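Local coordinates for periplasmic branched-chain amino acid-binding protein (Burkholderia mallei, PDB 3I09) that probably captures branched-chain amino acids or related small carboxylates in the periplasm for an ABC transporter, and holds acetoacetic acid in this crystal, at residues A[262-267]-A[315-320]. Numbering follows the deposited sequence.
Sequences RQWAQR and DDFYAK. With EDO (1,2-ethanediol), chain M.
W264 and F317 form an offset aromatic stack that joins helix 259-272 to the turn between strands 314-315 and 320-323. The five-membered ring of W264 and the phenyl ring of F317 have their centroids 3.9 Å apart, and their planes are inclined by 17°. F317 lays the CE2-CZ side of its ring over one indole face, with CE2 3.4 Å from CD2 of W264, at the fusion of the two indole rings. W264 CB extends the overlap: it lies over the same phenyl face as a CH-pi contact, 3.9 Å from the F317 ring centroid. With CG anti to the backbone N (chi1 -174°) the indole reaches out toward the turn, and chi2 of 81° turns its face to the phenyl. In this type I periplasmic binding protein, the turn is the hairpin connection of an antiparallel sheet, and D316 shapes it through an Asx turn. D316 OD1 accepts a hydrogen bond from Y318 N at 2.9 Å, from above the carboxylate plane. A second reaches D316 OD1 from A319 N at 3.1 Å, nearly in line with the C-O bond. D316 OD2 is held separately by S285 OG of helix 278-297. On the far face of the F317 ring, Y318 CB sits over the centre, so the phenyl is sandwiched between its chain neighbour and the indole. Y284, also from helix 278-297, meets both stacked rings, edge-to-face with W264.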
ATOM      1  N   ARG A 262     -10.956  -2.849 -15.666  1.00 11.62           N
ATOM      2  CA  ARG A 262     -12.400  -2.670 -15.590  1.00 12.58           C
ATOM      3  C   ARG A 262     -13.101  -4.016 -15.454  1.00 11.31           C
ATOM      4  O   ARG A 262     -14.066  -4.171 -14.708  1.00 12.02           O
ATOM      5  CB  ARG A 262     -12.933  -1.961 -16.847  1.00 12.44           C
ATOM      6  CG  ARG A 262     -12.582  -0.476 -16.956  1.00 16.33           C
ATOM      7  CD  ARG A 262     -12.969   0.112 -18.389  1.00 20.54           C
ATOM      8  NE  ARG A 262     -12.113   1.283 -18.644  1.00 23.90           N
ATOM      9  CZ  ARG A 262     -11.308   1.459 -19.684  1.00 25.50           C
ATOM     10  NH1 ARG A 262     -11.272   0.591 -20.705  1.00 28.93           N
ATOM     11  NH2 ARG A 262     -10.569   2.559 -19.732  1.00 28.56           N
ATOM     12  N   GLN A 263     -12.660  -4.992 -16.231  1.00 12.35           N
ATOM     13  CA  GLN A 263     -13.322  -6.294 -16.223  1.00 12.13           C
ATOM     14  C   GLN A 263     -13.171  -6.978 -14.857  1.00 13.06           C
ATOM     15  O   GLN A 263     -14.126  -7.557 -14.340  1.00 12.33           O
ATOM     16  CB  GLN A 263     -12.827  -7.163 -17.393  1.00 13.62           C
ATOM     17  CG  GLN A 263     -13.433  -6.623 -18.711  1.00 19.04           C
ATOM     18  CD  GLN A 263     -13.177  -7.433 -19.991  1.00 26.88           C
ATOM     19  OE1 GLN A 263     -12.067  -7.902 -20.266  1.00 32.94           O
ATOM     20  NE2 GLN A 263     -14.219  -7.549 -20.805  1.00 30.84           N
ATOM     21  N   TRP A 264     -11.985  -6.884 -14.258  1.00 11.32           N
ATOM     22  CA  TRP A 264     -11.828  -7.420 -12.911  1.00 11.08           C
ATOM     23  C   TRP A 264     -12.653  -6.641 -11.883  1.00  9.69           C
ATOM     24  O   TRP A 264     -13.309  -7.234 -11.016  1.00 10.48           O
ATOM     25  CB  TRP A 264     -10.354  -7.463 -12.506  1.00  9.71           C
ATOM     26  CG  TRP A 264     -10.214  -8.140 -11.205  1.00 10.85           C
ATOM     27  CD1 TRP A 264     -10.194  -9.483 -11.009  1.00 14.20           C
ATOM     28  CD2 TRP A 264     -10.139  -7.536  -9.888  1.00  9.82           C
ATOM     29  NE1 TRP A 264     -10.090  -9.761  -9.682  1.00 14.40           N
ATOM     30  CE2 TRP A 264     -10.074  -8.593  -8.965  1.00 13.68           C
ATOM     31  CE3 TRP A 264     -10.148  -6.224  -9.412  1.00 12.85           C
ATOM     32  CZ2 TRP A 264      -9.966  -8.389  -7.592  1.00 12.84           C
ATOM     33  CZ3 TRP A 264     -10.003  -6.010  -8.034  1.00 11.97           C
ATOM     34  CH2 TRP A 264      -9.962  -7.092  -7.139  1.00 12.51           C
ATOM     35  N   ALA A 265     -12.690  -5.318 -12.021  1.00  9.09           N
ATOM     36  CA  ALA A 265     -13.443  -4.476 -11.113  1.00  9.09           C
ATOM     37  C   ALA A 265     -14.927  -4.780 -11.158  1.00  9.50           C
ATOM     38  O   ALA A 265     -15.598  -4.738 -10.120  1.00 10.20           O
ATOM     39  CB  ALA A 265     -13.198  -2.977 -11.390  1.00  8.54           C
ATOM     40  N   GLN A 266     -15.419  -5.153 -12.333  1.00  9.85           N
ATOM     41  CA  GLN A 266     -16.818  -5.581 -12.455  1.00 10.81           C
ATOM     42  C   GLN A 266     -17.128  -6.814 -11.624  1.00 11.71           C
ATOM     43  O   GLN A 266     -18.202  -6.891 -11.000  1.00 12.46           O
ATOM     44  CB  GLN A 266     -17.157  -5.866 -13.926  1.00 11.37           C
ATOM     45  CG  GLN A 266     -17.357  -4.621 -14.769  1.00 11.21           C
ATOM     46  CD  GLN A 266     -17.742  -4.974 -16.188  1.00 15.88           C
ATOM     47  OE1 GLN A 266     -17.113  -5.817 -16.818  1.00 17.20           O
ATOM     48  NE2 GLN A 266     -18.794  -4.334 -16.700  1.00 16.58           N
ATOM     49  N   ARG A 267     -16.217  -7.805 -11.647  1.00 11.84           N
ATOM     50  CA  ARG A 267     -16.358  -9.031 -10.832  1.00 12.47           C
ATOM     51  C   ARG A 267     -16.313  -8.716  -9.346  1.00 12.32           C
ATOM     52  O   ARG A 267     -17.102  -9.253  -8.540  1.00 12.47           O
ATOM     53  CB  ARG A 267     -15.289 -10.038 -11.187  1.00 13.15           C
ATOM     54  CG  ARG A 267     -15.332 -10.440 -12.665  1.00 14.47           C
ATOM     55  CD  ARG A 267     -14.337 -11.517 -13.001  1.00 20.64           C
ATOM     56  NE  ARG A 267     -14.643 -12.731 -12.250  1.00 21.57           N
ATOM     57  CZ  ARG A 267     -13.726 -13.494 -11.654  1.00 21.37           C
ATOM     58  NH1 ARG A 267     -12.449 -13.197 -11.730  1.00 22.62           N
ATOM     59  NH2 ARG A 267     -14.108 -14.556 -10.964  1.00 24.48           N
ATOM     60  N   ASP A 315       2.291 -10.886 -15.003  1.00 13.61           N
ATOM     61  CA  ASP A 315       1.592 -10.164 -16.052  1.00 15.37           C
ATOM     62  C   ASP A 315       0.113 -10.491 -15.961  1.00 15.11           C
ATOM     63  O   ASP A 315      -0.344 -11.496 -16.505  1.00 16.17           O
ATOM     64  CB  ASP A 315       2.118 -10.541 -17.465  1.00 17.00           C
ATOM     65  CG  ASP A 315       1.535  -9.673 -18.582  1.00 21.28           C
ATOM     66  OD1 ASP A 315       0.733  -8.739 -18.341  1.00 25.03           O
ATOM     67  OD2 ASP A 315       1.928  -9.901 -19.758  1.00 28.16           O
ATOM     68  N   ASP A 316      -0.611  -9.672 -15.224  1.00 12.97           N
ATOM     69  CA  ASP A 316      -2.033  -9.872 -15.052  1.00 12.65           C
ATOM     70  C   ASP A 316      -2.758  -8.510 -15.100  1.00 12.50           C
ATOM     71  O   ASP A 316      -2.153  -7.490 -15.459  1.00 11.40           O
ATOM     72  CB  ASP A 316      -2.294 -10.711 -13.798  1.00 11.40           C
ATOM     73  CG  ASP A 316      -1.864 -10.017 -12.496  1.00 12.69           C
ATOM     74  OD1 ASP A 316      -1.680  -8.787 -12.484  1.00 12.47           O
ATOM     75  OD2 ASP A 316      -1.772 -10.711 -11.457  1.00 15.50           O
ATOM     76  N   PHE A 317      -4.063  -8.513 -14.775  1.00 10.92           N
ATOM     77  CA  PHE A 317      -4.872  -7.306 -14.813  1.00 11.41           C
ATOM     78  C   PHE A 317      -4.352  -6.210 -13.844  1.00 10.81           C
ATOM     79  O   PHE A 317      -4.682  -5.029 -14.013  1.00 11.80           O
ATOM     80  CB  PHE A 317      -6.329  -7.637 -14.430  1.00 10.14           C
ATOM     81  CG  PHE A 317      -6.504  -7.793 -12.966  1.00 11.18           C
ATOM     82  CD1 PHE A 317      -6.213  -8.985 -12.335  1.00 13.02           C
ATOM     83  CD2 PHE A 317      -6.867  -6.711 -12.197  1.00 11.00           C
ATOM     84  CE1 PHE A 317      -6.287  -9.084 -10.960  1.00 15.70           C
ATOM     85  CE2 PHE A 317      -6.967  -6.832 -10.812  1.00 12.44           C
ATOM     86  CZ  PHE A 317      -6.672  -8.027 -10.214  1.00 12.02           C
ATOM     87  N   TYR A 318      -3.591  -6.625 -12.833  1.00 11.57           N
ATOM     88  CA  TYR A 318      -3.036  -5.714 -11.822  1.00 11.03           C
ATOM     89  C   TYR A 318      -1.739  -5.044 -12.308  1.00 10.96           C
ATOM     90  O   TYR A 318      -1.632  -3.828 -12.277  1.00 11.09           O
ATOM     91  CB  TYR A 318      -2.831  -6.443 -10.476  1.00 10.48           C
ATOM     92  CG  TYR A 318      -2.130  -5.553  -9.485  1.00  9.80           C
ATOM     93  CD1 TYR A 318      -2.801  -4.445  -8.923  1.00 10.26           C
ATOM     94  CD2 TYR A 318      -0.804  -5.775  -9.131  1.00 10.65           C
ATOM     95  CE1 TYR A 318      -2.141  -3.568  -8.050  1.00 10.00           C
ATOM     96  CE2 TYR A 318      -0.113  -4.877  -8.257  1.00 11.79           C
ATOM     97  CZ  TYR A 318      -0.799  -3.772  -7.741  1.00 11.82           C
ATOM     98  OH  TYR A 318      -0.096  -2.912  -6.901  1.00 13.49           O
ATOM     99  N   ALA A 319      -0.785  -5.834 -12.797  1.00 11.83           N
ATOM    100  CA  ALA A 319       0.529  -5.321 -13.133  1.00 11.03           C
ATOM    101  C   ALA A 319       1.284  -6.230 -14.053  1.00 12.34           C
ATOM    102  O   ALA A 319       1.031  -7.429 -14.113  1.00 10.94           O
ATOM    103  CB  ALA A 319       1.381  -5.077 -11.855  1.00 11.94           C
ATOM    104  N   LYS A 320       2.234  -5.626 -14.753  1.00 13.29           N
ATOM    105  CA  LYS A 320       3.337  -6.355 -15.362  1.00 13.72           C
ATOM    106  C   LYS A 320       4.565  -6.045 -14.523  1.00 13.55           C
ATOM    107  O   LYS A 320       4.843  -4.886 -14.238  1.00 13.09           O
ATOM    108  CB  LYS A 320       3.577  -5.938 -16.795  1.00 14.69           C
ATOM    109  CG  LYS A 320       2.356  -6.111 -17.698  1.00 19.02           C
TER
HETATM  110  C1  EDO M  16      -3.428  -7.285 -18.610  1.00 48.90           C
HETATM  111  O1  EDO M  16      -3.876  -6.073 -18.006  1.00 48.49           O
HETATM  112  C2  EDO M  16      -4.267  -8.478 -18.174  1.00 48.22           C
HETATM  113  O2  EDO M  16      -4.942  -9.028 -19.304  1.00 49.17           O